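PDB 5HGC: serpin from Taeniopygia guttata, which probably inhibits serine proteases, as members of the serpin family do, and binds cortisol in a pocket. Local coordinates for residues A321-D326 / F355-F360. Sequence-based numbering, arbitrary orientation.
Sequences ASLDVD and FLMLIF. With HCY ((11alpha,14beta)-11,17,21-trihydroxypregn-4-ene-3,20-dione), chain B.
M357 meets V325 and L323 of the 321-326 strand with the end of its side chain. With CG anti to the backbone N (chi1 -180°) and the chain extended beyond it, the thioether is carried out to the side chains of the other strand. Its CE lies 4.0 Å from V325 CG2, the two side chains running alongside each other but pointing opposite ways, while its SD comes within 4.1 Å of L323 CD2 as the leucine crosses at a slant. The segment axes come no closer than 11.5 Å, at 102°, nearly orthogonal, so side chains alone bridge them. This is the buried core of the serpin fold, where a strand of the central sheet A, 316-325, packs across the sheet B strand 355-361; Y229 touches both M357 and I359. I359 then meets L323 tip to tip, its CD1 4.0 Å from both L323 CD1 and L323 CD2, resting end-on against both methyls of the leucine. At F360 the side chain turns to the far side of the strand, toward the steroid: its CB approaches C15 of HCY to 3.4 Å. The same C15 sits obliquely to the ring, 3.6 Å from F360 CG, and the ring meets that of F236, another residue of the pocket, with planes at about 80°.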
loop_
_atom_site.group_PDB
_atom_site.type_symbol
_atom_site.label_atom_id
_atom_site.label_comp_id
_atom_site.label_asym_id
_atom_site.label_seq_id
_atom_site.Cartn_x
_atom_site.Cartn_y
_atom_site.Cartn_z
ATOM N N ALA A 321 2.897 -2.515 -6.101
ATOM C CA ALA A 321 1.906 -3.231 -5.283
ATOM C C ALA A 321 0.966 -3.975 -6.200
ATOM O O ALA A 321 0.602 -3.498 -7.254
ATOM C CB ALA A 321 1.126 -2.303 -4.371
ATOM N N SER A 322 0.541 -5.143 -5.772
ATOM C CA SER A 322 -0.251 -5.968 -6.608
ATOM C C SER A 322 -1.302 -6.723 -5.782
ATOM O O SER A 322 -1.037 -7.224 -4.670
ATOM C CB SER A 322 0.702 -6.886 -7.329
ATOM O OG SER A 322 0.018 -7.579 -8.293
ATOM N N LEU A 323 -2.493 -6.829 -6.333
ATOM C CA LEU A 323 -3.641 -7.337 -5.577
ATOM C C LEU A 323 -4.536 -8.135 -6.477
ATOM O O LEU A 323 -4.869 -7.702 -7.573
ATOM C CB LEU A 323 -4.431 -6.150 -4.993
ATOM C CG LEU A 323 -5.830 -6.431 -4.395
ATOM C CD1 LEU A 323 -5.722 -7.165 -3.043
ATOM C CD2 LEU A 323 -6.691 -5.158 -4.281
ATOM N N ASP A 324 -4.946 -9.289 -6.034
ATOM C CA ASP A 324 -6.064 -9.923 -6.697
ATOM C C ASP A 324 -7.296 -9.932 -5.788
ATOM O O ASP A 324 -7.196 -10.129 -4.522
ATOM C CB ASP A 324 -5.739 -11.372 -7.074
ATOM C CG ASP A 324 -4.676 -11.469 -8.120
ATOM O OD1 ASP A 324 -4.695 -10.655 -9.066
ATOM O OD2 ASP A 324 -3.808 -12.358 -7.977
ATOM N N VAL A 325 -8.449 -9.749 -6.447
ATOM C CA VAL A 325 -9.756 -9.834 -5.805
ATOM C C VAL A 325 -10.624 -10.805 -6.565
ATOM O O VAL A 325 -10.858 -10.652 -7.800
ATOM C CB VAL A 325 -10.438 -8.454 -5.812
ATOM C CG1 VAL A 325 -11.862 -8.529 -5.222
ATOM C CG2 VAL A 325 -9.563 -7.452 -5.068
ATOM N N ASP A 326 -11.131 -11.788 -5.832
ATOM C CA ASP A 326 -12.101 -12.687 -6.402
ATOM C C ASP A 326 -13.096 -13.231 -5.344
ATOM O O ASP A 326 -13.125 -12.703 -4.225
ATOM C CB ASP A 326 -11.394 -13.755 -7.275
ATOM C CG ASP A 326 -10.727 -14.895 -6.470
ATOM O OD1 ASP A 326 -10.916 -15.068 -5.234
ATOM O OD2 ASP A 326 -9.987 -15.650 -7.136
ATOM N N PHE A 355 -14.333 3.714 -7.855
ATOM C CA PHE A 355 -14.379 3.582 -6.389
ATOM C C PHE A 355 -12.986 3.455 -5.777
ATOM O O PHE A 355 -12.044 3.101 -6.471
ATOM C CB PHE A 355 -15.190 2.344 -6.043
ATOM C CG PHE A 355 -14.586 1.053 -6.545
ATOM C CD1 PHE A 355 -14.833 0.604 -7.857
ATOM C CD2 PHE A 355 -13.797 0.243 -5.668
ATOM C CE1 PHE A 355 -14.277 -0.574 -8.319
ATOM C CE2 PHE A 355 -13.298 -0.976 -6.116
ATOM C CZ PHE A 355 -13.530 -1.379 -7.441
ATOM N N LEU A 356 -12.870 3.713 -4.487
ATOM C CA LEU A 356 -11.677 3.429 -3.748
ATOM C C LEU A 356 -11.774 2.078 -3.076
ATOM O O LEU A 356 -12.879 1.653 -2.645
ATOM C CB LEU A 356 -11.444 4.479 -2.680
ATOM C CG LEU A 356 -11.482 5.937 -3.126
ATOM C CD1 LEU A 356 -10.998 6.810 -1.981
ATOM C CD2 LEU A 356 -10.621 6.153 -4.353
ATOM N N MET A 357 -10.620 1.391 -3.004
ATOM C CA MET A 357 -10.481 0.224 -2.139
ATOM C C MET A 357 -9.308 0.443 -1.133
ATOM O O MET A 357 -8.129 0.664 -1.542
ATOM C CB MET A 357 -10.319 -1.027 -2.954
ATOM C CG MET A 357 -10.185 -2.225 -2.051
ATOM S SD MET A 357 -10.308 -3.676 -3.097
ATOM C CE MET A 357 -10.544 -5.060 -1.970
ATOM N N LEU A 358 -9.628 0.442 0.169
ATOM C CA LEU A 358 -8.608 0.723 1.180
ATOM C C LEU A 358 -8.491 -0.505 2.078
ATOM O O LEU A 358 -9.490 -0.956 2.670
ATOM C CB LEU A 358 -8.920 1.973 1.997
ATOM C CG LEU A 358 -9.519 3.152 1.220
ATOM C CD1 LEU A 358 -9.957 4.226 2.195
ATOM C CD2 LEU A 358 -8.536 3.714 0.202
ATOM N N ILE A 359 -7.290 -1.082 2.147
ATOM C CA ILE A 359 -7.129 -2.331 2.878
ATOM C C ILE A 359 -6.297 -2.041 4.073
ATOM O O ILE A 359 -5.234 -1.458 3.935
ATOM C CB ILE A 359 -6.520 -3.408 2.009
ATOM C CG1 ILE A 359 -7.419 -3.607 0.765
ATOM C CG2 ILE A 359 -6.330 -4.668 2.818
ATOM C CD1 ILE A 359 -6.852 -4.457 -0.375
ATOM N N PHE A 360 -6.801 -2.417 5.240
ATOM C CA PHE A 360 -6.108 -2.185 6.517
ATOM C C PHE A 360 -5.863 -3.498 7.289
ATOM O O PHE A 360 -6.587 -4.538 7.082
ATOM C CB PHE A 360 -6.898 -1.269 7.451
ATOM C CG PHE A 360 -7.324 0.043 6.838
ATOM C CD1 PHE A 360 -8.563 0.149 6.150
ATOM C CD2 PHE A 360 -6.511 1.183 6.955
ATOM C CE1 PHE A 360 -8.972 1.349 5.589
ATOM C CE2 PHE A 360 -6.929 2.379 6.394
ATOM C CZ PHE A 360 -8.163 2.465 5.716
HETATM C C1 HCY B . -7.976 5.870 13.536
HETATM C C2 HCY B . -7.219 7.170 13.795
HETATM C C3 HCY B . -5.763 7.066 13.399
HETATM C C4 HCY B . -5.288 5.949 12.547
HETATM C C5 HCY B . -6.172 5.227 11.849
HETATM C C6 HCY B . -5.690 4.432 10.655
HETATM C C7 HCY B . -6.255 2.995 10.711
HETATM C C8 HCY B . -7.734 2.866 11.095
HETATM C C9 HCY B . -8.024 3.689 12.369
HETATM C C10 HCY B . -7.651 5.181 12.213
HETATM C C12 HCY B . -9.845 1.915 13.090
HETATM C C11 HCY B . -9.417 3.399 13.030
HETATM C C13 HCY B . -9.556 1.175 11.749
HETATM C C14 HCY B . -8.095 1.423 11.369
HETATM C C15 HCY B . -7.758 0.328 10.385
HETATM C C16 HCY B . -8.571 -0.881 10.828
HETATM C C17 HCY B . -9.591 -0.370 11.876
HETATM C C18 HCY B . -10.524 1.581 10.599
HETATM C C19 HCY B . -8.380 5.922 11.070
HETATM C C20 HCY B . -10.957 -1.016 11.738
HETATM C C21 HCY B . -11.807 -1.287 12.962
HETATM O O1 HCY B . -5.000 7.949 13.735
HETATM O O2 HCY B . -10.341 4.110 12.200
HETATM O O3 HCY B . -9.167 -0.788 13.194
HETATM O O4 HCY B . -11.394 -1.327 10.641
HETATM O O5 HCY B . -13.129 -0.985 12.520
#